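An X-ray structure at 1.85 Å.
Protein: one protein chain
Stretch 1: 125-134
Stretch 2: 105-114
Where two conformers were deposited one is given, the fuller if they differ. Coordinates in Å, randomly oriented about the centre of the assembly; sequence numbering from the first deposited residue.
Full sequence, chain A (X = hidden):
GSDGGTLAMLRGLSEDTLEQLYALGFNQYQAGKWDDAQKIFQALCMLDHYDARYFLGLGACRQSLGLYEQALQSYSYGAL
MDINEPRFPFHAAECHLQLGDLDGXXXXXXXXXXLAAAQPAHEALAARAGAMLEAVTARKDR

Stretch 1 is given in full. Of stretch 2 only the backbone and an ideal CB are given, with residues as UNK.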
# COMPACT_ATOMS: atom_id res chain seq x y z
N LEU A 125 -25.68 15.82 6.37
CA LEU A 125 -25.18 16.24 5.08
C LEU A 125 -26.28 16.91 4.26
O LEU A 125 -25.99 17.91 3.61
CB LEU A 125 -24.56 15.05 4.29
CG LEU A 125 -23.74 15.36 3.01
CD1 LEU A 125 -22.61 16.31 3.31
CD2 LEU A 125 -23.19 14.08 2.35
N ALA A 126 -27.49 16.37 4.30
CA ALA A 126 -28.65 16.94 3.62
C ALA A 126 -28.84 18.40 4.05
O ALA A 126 -28.97 19.27 3.20
CB ALA A 126 -29.89 16.13 3.86
N ALA A 127 -28.79 18.67 5.34
CA ALA A 127 -28.90 20.04 5.87
C ALA A 127 -27.74 20.92 5.44
O ALA A 127 -27.94 22.07 5.07
CB ALA A 127 -29.01 19.99 7.39
N ARG A 128 -26.53 20.36 5.39
CA ARG A 128 -25.38 21.14 4.91
C ARG A 128 -25.50 21.45 3.44
O ARG A 128 -25.13 22.52 3.05
CB ARG A 128 -24.03 20.43 5.11
CG ARG A 128 -23.51 20.36 6.55
CD ARG A 128 -22.19 19.53 6.57
NE ARG A 128 -21.04 20.28 6.06
CZ ARG A 128 -19.90 19.75 5.63
NH1 ARG A 128 -19.74 18.43 5.57
NH2 ARG A 128 -18.93 20.56 5.24
N ALA A 129 -25.95 20.47 2.65
CA ALA A 129 -26.10 20.66 1.24
C ALA A 129 -27.16 21.75 0.99
O ALA A 129 -27.00 22.56 0.09
CB ALA A 129 -26.49 19.34 0.59
N GLY A 130 -28.22 21.76 1.78
CA GLY A 130 -29.30 22.76 1.66
C GLY A 130 -28.76 24.11 2.06
O GLY A 130 -28.94 25.09 1.30
N ALA A 131 -27.97 24.17 3.15
CA ALA A 131 -27.35 25.45 3.58
C ALA A 131 -26.40 26.03 2.52
O ALA A 131 -26.46 27.24 2.17
CB ALA A 131 -26.61 25.32 4.94
N MET A 132 -25.51 25.16 2.01
CA MET A 132 -24.60 25.58 0.94
C MET A 132 -25.32 25.99 -0.34
O MET A 132 -24.95 26.98 -1.00
CB MET A 132 -23.52 24.48 0.64
CG MET A 132 -22.50 24.29 1.77
SD MET A 132 -21.75 25.87 2.25
CE MET A 132 -20.73 26.28 0.81
N LEU A 133 -26.34 25.22 -0.72
CA LEU A 133 -27.10 25.61 -1.89
C LEU A 133 -27.69 27.03 -1.74
O LEU A 133 -27.60 27.86 -2.65
CB LEU A 133 -28.24 24.60 -2.15
CG LEU A 133 -29.17 24.94 -3.34
CD1 LEU A 133 -28.43 25.00 -4.65
CD2 LEU A 133 -30.34 23.92 -3.38
N GLU A 134 -28.28 27.29 -0.59
CA GLU A 134 -28.89 28.60 -0.30
C GLU A 134 -27.81 29.71 -0.40
O GLU A 134 -28.05 30.79 -0.99
CB GLU A 134 -29.46 28.61 1.13
CG GLU A 134 -30.70 27.70 1.37
CD GLU A 134 -31.29 27.84 2.83
OE1 GLU A 134 -31.76 26.82 3.40
OE2 GLU A 134 -31.24 28.97 3.41
N UNK A 105 -21.32 24.65 -8.72
CA UNK A 105 -21.48 24.38 -7.28
C UNK A 105 -22.95 24.24 -6.96
O UNK A 105 -23.34 23.44 -6.08
CB UNK A 105 -20.85 25.49 -6.43
N UNK A 106 -23.76 25.13 -7.54
CA UNK A 106 -25.22 25.05 -7.32
C UNK A 106 -25.77 23.66 -7.72
O UNK A 106 -26.53 23.09 -6.98
CB UNK A 106 -25.93 26.14 -8.12
N UNK A 107 -25.40 23.17 -8.93
CA UNK A 107 -25.82 21.83 -9.40
C UNK A 107 -25.42 20.76 -8.39
O UNK A 107 -26.25 19.92 -7.97
CB UNK A 107 -25.20 21.52 -10.76
N UNK A 108 -24.15 20.81 -7.93
CA UNK A 108 -23.62 19.74 -7.02
C UNK A 108 -24.36 19.72 -5.69
O UNK A 108 -24.70 18.62 -5.17
CB UNK A 108 -22.13 19.94 -6.76
N UNK A 109 -24.55 20.91 -5.11
CA UNK A 109 -25.19 21.01 -3.75
C UNK A 109 -26.67 20.61 -3.89
O UNK A 109 -27.21 19.96 -3.03
CB UNK A 109 -25.07 22.42 -3.17
N UNK A 110 -27.31 21.00 -4.99
CA UNK A 110 -28.69 20.52 -5.33
C UNK A 110 -28.81 18.97 -5.39
O UNK A 110 -29.63 18.33 -4.64
CB UNK A 110 -29.11 21.10 -6.68
N UNK A 111 -27.95 18.34 -6.21
CA UNK A 111 -27.89 16.86 -6.29
C UNK A 111 -27.59 16.25 -4.94
O UNK A 111 -28.24 15.30 -4.54
CB UNK A 111 -26.83 16.41 -7.30
N UNK A 112 -26.60 16.82 -4.23
CA UNK A 112 -26.22 16.28 -2.90
C UNK A 112 -27.39 16.34 -1.95
O UNK A 112 -27.60 15.41 -1.13
CB UNK A 112 -25.04 17.05 -2.31
N UNK A 113 -28.15 17.44 -2.01
CA UNK A 113 -29.27 17.51 -1.09
C UNK A 113 -30.29 16.42 -1.44
O UNK A 113 -30.77 15.75 -0.57
CB UNK A 113 -29.92 18.90 -1.13
N UNK A 114 -30.56 16.25 -2.70
CA UNK A 114 -31.53 15.22 -3.13
C UNK A 114 -31.06 13.82 -2.70
O UNK A 114 -31.87 13.04 -2.15
CB UNK A 114 -31.72 15.27 -4.65

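Both stretches are helical throughout, and they pack nearly antiparallel, at 153°, with axes 8.1 Å apart at closest approach. Ala126, Ala129 and Gly130 lie along the contact.

Position 105 points its CB sideways, and nothing of stretch 1 lies within 5.5 Å of it. Many residues would suit. It is Ala105.

Position 106 also points sideways. Its ideal CB lies 4.4 Å from Leu133 CD1, so an aliphatic stem is favoured, whether or not a polar end follows. The residue is Glu106. Its CG lies 3.8 Å from Leu133 CD1, and its carboxylate is hydrogen-bonded elsewhere in the structure.

Positions 107 and 108 do not meet stretch 1. Many residues suit a mid-helix site here; proline would lack the backbone N-H. They are Ser107 and Gly108.

Position 109 points toward stretch 1. Its ideal CB lies 3.8 Å from Ala129 O and 3.9 Å from Leu133 N. These two atoms already pair with each other in the helix, so the site asks for no polar partner. The side chain of Met132 is close by, and a large apolar group, aliphatic or aromatic, would suit. It is Phe109, chi1 m. Met132 CB sits over one face of the ring, 3.4 Å from the centroid of Phe109 and 5° off the normal, a CH-pi contact. Phe109 CB also packs 4.0 Å from Leu133 CB.

Position 110 points away, yet its ideal CB is 4.4 Å from Leu133 CD1. Polar or aromatic residues could both fit. It is Tyr110, whose CD1 meets Leu133 CD2 at 4.1 Å, with the methyl at the ring edge.

Position 111 points away and is free to be polar. It is Ser111.

Position 112 points toward stretch 1, with its ideal CB 4.0 Å from Ala129 CB. A small apolar residue suits this close approach. It is Ala112, and the two methyls touch.

Position 113 points sideways, its CA 4.8 Å from Ala126 CA. The ideal CB lies 3.9 Å from Ala129 CB and 4.4 Å from both Gly130 N and Ala126 O. A long, flexible chain could lie along this surface: Lys, Met, Gln or Arg. It is Arg113, extended through chi1 and chi2, a knob among Ala126, Ala129, Gly130 and Leu133. Its CG lies 3.9 Å from Ala126 O. Leu133 CD2 covers one face of the guanidinium, 3.4 Å from Arg113 NH2. No hydrogen bond joins the stretches.

Position 114 points away. It is Ala114.

Stretch 2 (105-114) AESGFYSARA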
# COMPACT_ATOMS: atom_id res chain seq x y z
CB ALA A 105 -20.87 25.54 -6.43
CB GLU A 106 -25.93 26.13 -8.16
CG GLU A 106 -27.45 26.06 -8.12
CD GLU A 106 -28.12 27.31 -8.72
OE1 GLU A 106 -27.83 27.62 -9.90
OE2 GLU A 106 -28.90 27.99 -8.01
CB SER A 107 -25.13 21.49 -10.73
OG SER A 107 -25.33 22.49 -11.67
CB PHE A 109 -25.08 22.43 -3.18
CG PHE A 109 -23.69 22.80 -2.69
CD1 PHE A 109 -22.98 21.95 -1.86
CD2 PHE A 109 -23.10 24.00 -3.08
CE1 PHE A 109 -21.66 22.26 -1.42
CE2 PHE A 109 -21.82 24.35 -2.61
CZ PHE A 109 -21.09 23.45 -1.79
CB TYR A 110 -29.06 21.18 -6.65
CG TYR A 110 -30.52 20.94 -7.12
CD1 TYR A 110 -31.60 21.70 -6.56
CD2 TYR A 110 -30.78 19.99 -8.11
CE1 TYR A 110 -32.95 21.49 -7.00
CE2 TYR A 110 -32.13 19.75 -8.56
CZ TYR A 110 -33.18 20.52 -8.02
OH TYR A 110 -34.46 20.26 -8.48
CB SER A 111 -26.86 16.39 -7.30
OG SER A 111 -27.25 16.79 -8.59
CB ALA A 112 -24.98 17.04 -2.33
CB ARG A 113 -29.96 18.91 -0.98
CG ARG A 113 -31.18 18.80 0.02
CD ARG A 113 -31.99 20.09 0.32
NE ARG A 113 -32.46 20.69 -0.91
CZ ARG A 113 -32.84 21.96 -1.03
NH1 ARG A 113 -32.83 22.75 0.03
NH2 ARG A 113 -33.20 22.42 -2.22
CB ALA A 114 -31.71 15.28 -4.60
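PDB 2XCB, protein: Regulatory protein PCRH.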